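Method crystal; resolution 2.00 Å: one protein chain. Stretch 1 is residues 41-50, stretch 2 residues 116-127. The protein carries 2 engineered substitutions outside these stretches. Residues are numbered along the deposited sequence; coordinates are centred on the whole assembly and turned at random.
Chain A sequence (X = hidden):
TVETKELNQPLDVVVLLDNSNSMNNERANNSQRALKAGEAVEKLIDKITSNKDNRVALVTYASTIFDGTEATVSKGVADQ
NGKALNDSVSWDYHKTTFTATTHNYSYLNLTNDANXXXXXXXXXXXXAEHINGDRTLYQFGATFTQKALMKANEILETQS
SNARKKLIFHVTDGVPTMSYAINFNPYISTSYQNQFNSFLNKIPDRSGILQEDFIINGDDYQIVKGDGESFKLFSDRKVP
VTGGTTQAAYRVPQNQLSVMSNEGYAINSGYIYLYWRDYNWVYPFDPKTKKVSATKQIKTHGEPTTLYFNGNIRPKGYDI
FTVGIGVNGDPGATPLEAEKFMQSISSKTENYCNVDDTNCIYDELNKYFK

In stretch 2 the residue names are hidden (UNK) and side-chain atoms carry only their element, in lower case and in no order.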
# COMPACT_ATOMS: atom_id res chain seq x y z
N VAL A 41 11.57 12.76 8.47
CA VAL A 41 12.68 11.98 7.85
C VAL A 41 14.02 12.74 7.88
O VAL A 41 15.03 12.20 8.34
CB VAL A 41 12.33 11.54 6.41
CG1 VAL A 41 13.54 10.83 5.75
CG2 VAL A 41 11.12 10.65 6.40
N GLU A 42 14.04 13.98 7.41
CA GLU A 42 15.25 14.82 7.52
C GLU A 42 15.85 14.77 8.93
O GLU A 42 17.08 14.64 9.10
CB GLU A 42 14.94 16.27 7.17
CG GLU A 42 15.08 16.58 5.69
CD GLU A 42 14.47 17.91 5.28
OE1 GLU A 42 13.82 18.59 6.11
OE2 GLU A 42 14.62 18.27 4.10
N LYS A 43 14.99 14.89 9.94
CA LYS A 43 15.44 14.92 11.34
C LYS A 43 15.97 13.56 11.75
O LYS A 43 16.96 13.46 12.48
CB LYS A 43 14.30 15.34 12.29
CG LYS A 43 14.35 16.79 12.79
CD LYS A 43 13.25 17.68 12.18
CE LYS A 43 11.84 17.37 12.73
NZ LYS A 43 11.84 17.09 14.19
N LEU A 44 15.34 12.51 11.27
CA LEU A 44 15.79 11.17 11.63
C LEU A 44 17.16 10.87 11.01
O LEU A 44 18.10 10.44 11.70
CB LEU A 44 14.74 10.12 11.30
CG LEU A 44 15.22 8.73 11.70
CD1 LEU A 44 15.10 8.46 13.20
CD2 LEU A 44 14.45 7.77 10.94
N ILE A 45 17.30 11.14 9.72
CA ILE A 45 18.56 10.97 9.03
C ILE A 45 19.68 11.71 9.77
O ILE A 45 20.71 11.11 10.08
CB ILE A 45 18.49 11.42 7.53
CG1 ILE A 45 17.43 10.62 6.73
CG2 ILE A 45 19.87 11.31 6.88
CD1 ILE A 45 17.73 9.11 6.53
N ASP A 46 19.48 13.00 10.07
CA ASP A 46 20.53 13.79 10.74
C ASP A 46 20.87 13.16 12.09
O ASP A 46 22.05 13.07 12.45
CB ASP A 46 20.12 15.25 10.96
CG ASP A 46 20.03 16.03 9.66
OD1 ASP A 46 20.64 15.61 8.64
OD2 ASP A 46 19.32 17.07 9.66
N LYS A 47 19.85 12.71 12.81
CA LYS A 47 20.08 12.12 14.12
C LYS A 47 20.90 10.83 14.00
O LYS A 47 21.94 10.72 14.65
CB LYS A 47 18.77 11.90 14.91
CG LYS A 47 19.06 11.51 16.38
CD LYS A 47 17.83 11.03 17.16
CE LYS A 47 17.28 12.13 18.06
NZ LYS A 47 16.71 11.60 19.34
N ILE A 48 20.46 9.90 13.16
CA ILE A 48 21.18 8.62 12.97
C ILE A 48 22.63 8.80 12.51
O ILE A 48 23.54 8.17 13.06
CB ILE A 48 20.44 7.68 11.98
CG1 ILE A 48 19.01 7.45 12.45
CG2 ILE A 48 21.17 6.32 11.83
CD1 ILE A 48 18.09 7.08 11.33
N THR A 49 22.83 9.66 11.52
CA THR A 49 24.14 9.81 10.92
C THR A 49 25.09 10.70 11.73
O THR A 49 26.21 10.95 11.29
CB THR A 49 24.04 10.39 9.50
OG1 THR A 49 23.39 11.66 9.55
CG2 THR A 49 23.28 9.44 8.57
N SER A 50 24.64 11.18 12.89
CA SER A 50 25.51 11.96 13.77
C SER A 50 26.66 11.06 14.22
O SER A 50 27.83 11.49 14.21
CB SER A 50 24.74 12.56 14.95
OG SER A 50 24.19 11.54 15.77
N UNK A 116 26.78 10.59 -0.13
CA UNK A 116 25.61 9.73 -0.36
C UNK A 116 24.45 10.07 0.55
O UNK A 116 23.30 10.09 0.12
c UNK A 116 26.96 7.86 -1.39
o UNK A 116 27.45 5.93 -2.70
o UNK A 116 27.13 5.60 -0.58
c UNK A 116 27.20 6.35 -1.55
c UNK A 116 26.00 8.26 -0.26
N UNK A 117 24.74 10.39 1.81
CA UNK A 117 23.70 10.83 2.74
C UNK A 117 23.00 12.06 2.16
O UNK A 117 21.77 12.12 2.13
c UNK A 117 24.27 11.09 4.15
c UNK A 117 24.84 9.80 4.69
c UNK A 117 23.20 11.64 5.11
N UNK A 118 23.80 13.02 1.66
CA UNK A 118 23.31 14.22 0.99
C UNK A 118 22.42 13.92 -0.22
O UNK A 118 21.45 14.63 -0.47
c UNK A 118 24.48 15.06 0.46
c UNK A 118 25.22 15.82 1.55
o UNK A 118 24.73 16.03 2.66
n UNK A 118 26.43 16.27 1.21
N UNK A 119 22.78 12.91 -1.00
CA UNK A 119 21.93 12.49 -2.13
C UNK A 119 20.58 12.00 -1.59
O UNK A 119 19.52 12.42 -2.08
c UNK A 119 21.59 10.90 -4.01
c UNK A 119 22.56 11.36 -2.95
c UNK A 119 23.82 11.86 -3.63
c UNK A 119 24.74 10.73 -4.02
N UNK A 120 20.63 11.12 -0.59
CA UNK A 120 19.40 10.62 0.07
C UNK A 120 18.48 11.78 0.49
O UNK A 120 17.32 11.86 0.07
c UNK A 120 19.77 9.72 1.25
c UNK A 120 19.33 7.75 2.70
c UNK A 120 18.00 9.87 2.98
c UNK A 120 18.70 8.95 2.01
N UNK A 121 19.03 12.73 1.25
CA UNK A 121 18.24 13.83 1.76
C UNK A 121 17.68 14.74 0.63
O UNK A 121 16.59 15.27 0.78
c UNK A 121 19.04 14.66 2.77
c UNK A 121 19.46 13.93 4.05
c UNK A 121 20.20 14.88 5.00
n UNK A 121 19.82 17.01 6.37
c UNK A 121 19.21 15.85 5.60
N UNK A 122 18.42 14.90 -0.47
CA UNK A 122 17.94 15.65 -1.65
C UNK A 122 16.75 14.95 -2.33
O UNK A 122 15.95 15.57 -3.03
o UNK A 122 19.27 14.72 -3.50
c UNK A 122 19.07 15.87 -2.67
N UNK A 123 16.64 13.65 -2.13
CA UNK A 123 15.56 12.88 -2.73
C UNK A 123 14.28 12.79 -1.87
O UNK A 123 13.28 12.19 -2.30
n UNK A 123 20.08 9.09 -6.83
c UNK A 123 16.07 11.51 -3.08
c UNK A 123 17.01 11.52 -4.27
c UNK A 123 17.33 10.12 -4.67
c UNK A 123 19.12 9.01 -5.93
n UNK A 123 18.42 10.10 -5.62
n UNK A 123 18.87 7.86 -5.35
N UNK A 124 14.30 13.39 -0.68
CA UNK A 124 13.15 13.40 0.21
C UNK A 124 12.07 14.35 -0.36
O UNK A 124 12.25 15.55 -0.35
c UNK A 124 13.56 13.84 1.64
c UNK A 124 14.46 12.81 2.33
c UNK A 124 15.14 13.38 3.57
c UNK A 124 12.35 14.11 2.53
N UNK A 125 10.94 13.81 -0.84
CA UNK A 125 9.86 14.72 -1.26
C UNK A 125 9.18 15.42 -0.06
O UNK A 125 9.17 14.89 1.07
c UNK A 125 8.87 13.77 -1.93
c UNK A 125 9.02 12.48 -1.14
c UNK A 125 10.53 12.39 -0.94
N UNK A 126 8.59 16.59 -0.33
CA UNK A 126 7.89 17.39 0.66
C UNK A 126 6.45 17.57 0.20
O UNK A 126 5.67 18.31 0.80
c UNK A 126 11.61 18.35 3.26
c UNK A 126 10.16 18.36 2.76
c UNK A 126 8.58 18.76 0.81
c UNK A 126 10.06 18.69 1.27
n UNK A 126 12.15 19.73 3.44
N UNK A 127 6.09 16.90 -0.88
CA UNK A 127 4.73 16.98 -1.41
C UNK A 127 4.41 15.66 -2.08
O UNK A 127 5.33 14.94 -2.48
o UNK A 127 1.52 17.79 -1.37
c UNK A 127 3.19 18.47 -2.94
o UNK A 127 2.01 19.92 -1.43
c UNK A 127 2.16 18.75 -1.84
c UNK A 127 4.61 18.18 -2.40
O HOH W 1 16.66 17.04 2.98

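Position 116 carries three carbons in a row, the third bearing two oxygens, and reaches nothing on stretch 1; it is Glu116. At 117 a single carbon forks at once into two more, one of them against Ile45 and Thr49; this is Val117, its CB directed toward stretch 1, with CG1 3.8 Å from Ile45 CG2 and 4.1 Å from Thr49 CG2. Position 118 has two carbons, the second carrying one oxygen and one nitrogen, and its CA-to-CB bond points away from stretch 1: Asn118. Four carbons forked at the first, one arm two carbons long, identify 119 as Ile119, out of reach of the other stretch.

At 120 the four carbons fork at the second, and a branch end meets Ile45; this is Leu120, with CD2 3.6 Å from Ile45 CD1. Position 121 is an unbranched run of four carbons ending in nitrogen, and that nitrogen approaches the carboxylate of Asp46. This is Lys121, whose NZ donates to Asp46 OD1 at 2.8 Å in a salt bridge, while its CG lies 3.9 Å from Ile45 CG2. One carbon and one oxygen at 122 give Ser122, whose CA-to-CB bond points away and which bonds back to its own helix, OG to Ile119 O at 2.7 Å.

Position 123 shows three carbons, a nitrogen, then a carbon with two further nitrogens: Arg123, without contact to stretch 1. At 124 four carbons again fork at the first with one longer arm, the end of which touches Val41 and Glu42. In Ile124, CD1 sits 3.7 Å from Val41 CG1 and 3.8 Å from Glu42 CG. Three carbons close a ring onto the backbone nitrogen at 125, hence Pro125. Position 126 is a second four-carbon chain ending in nitrogen, here beside the carboxylate of Glu42; it is Lys126, with NZ 2.9 Å from Glu42 OE2 in a salt bridge and a weak hydrogen bond to Glu42 OE1 at 3.3 Å. At 127 three carbons end in two oxygens, Glu127, far from stretch 1.

The two helices run nearly antiparallel, at 168°, their axes approaching to 10.8 Å. Val41 and Ile45 face Val117, Leu120 and Ile124 in an apolar seam, extended by the methyl of Thr49. Alongside it, Glu42 and Asp46 pair with the two lysines, reaching in with their ends. A water bridges the stretches on this polar side, donating to Glu42 OE2 at 2.6 Å and to Lys121 O at 2.8 Å, so one carboxylate oxygen serves both lysine and water.

Stretch 2 116-127: EVNILKSRIPKE
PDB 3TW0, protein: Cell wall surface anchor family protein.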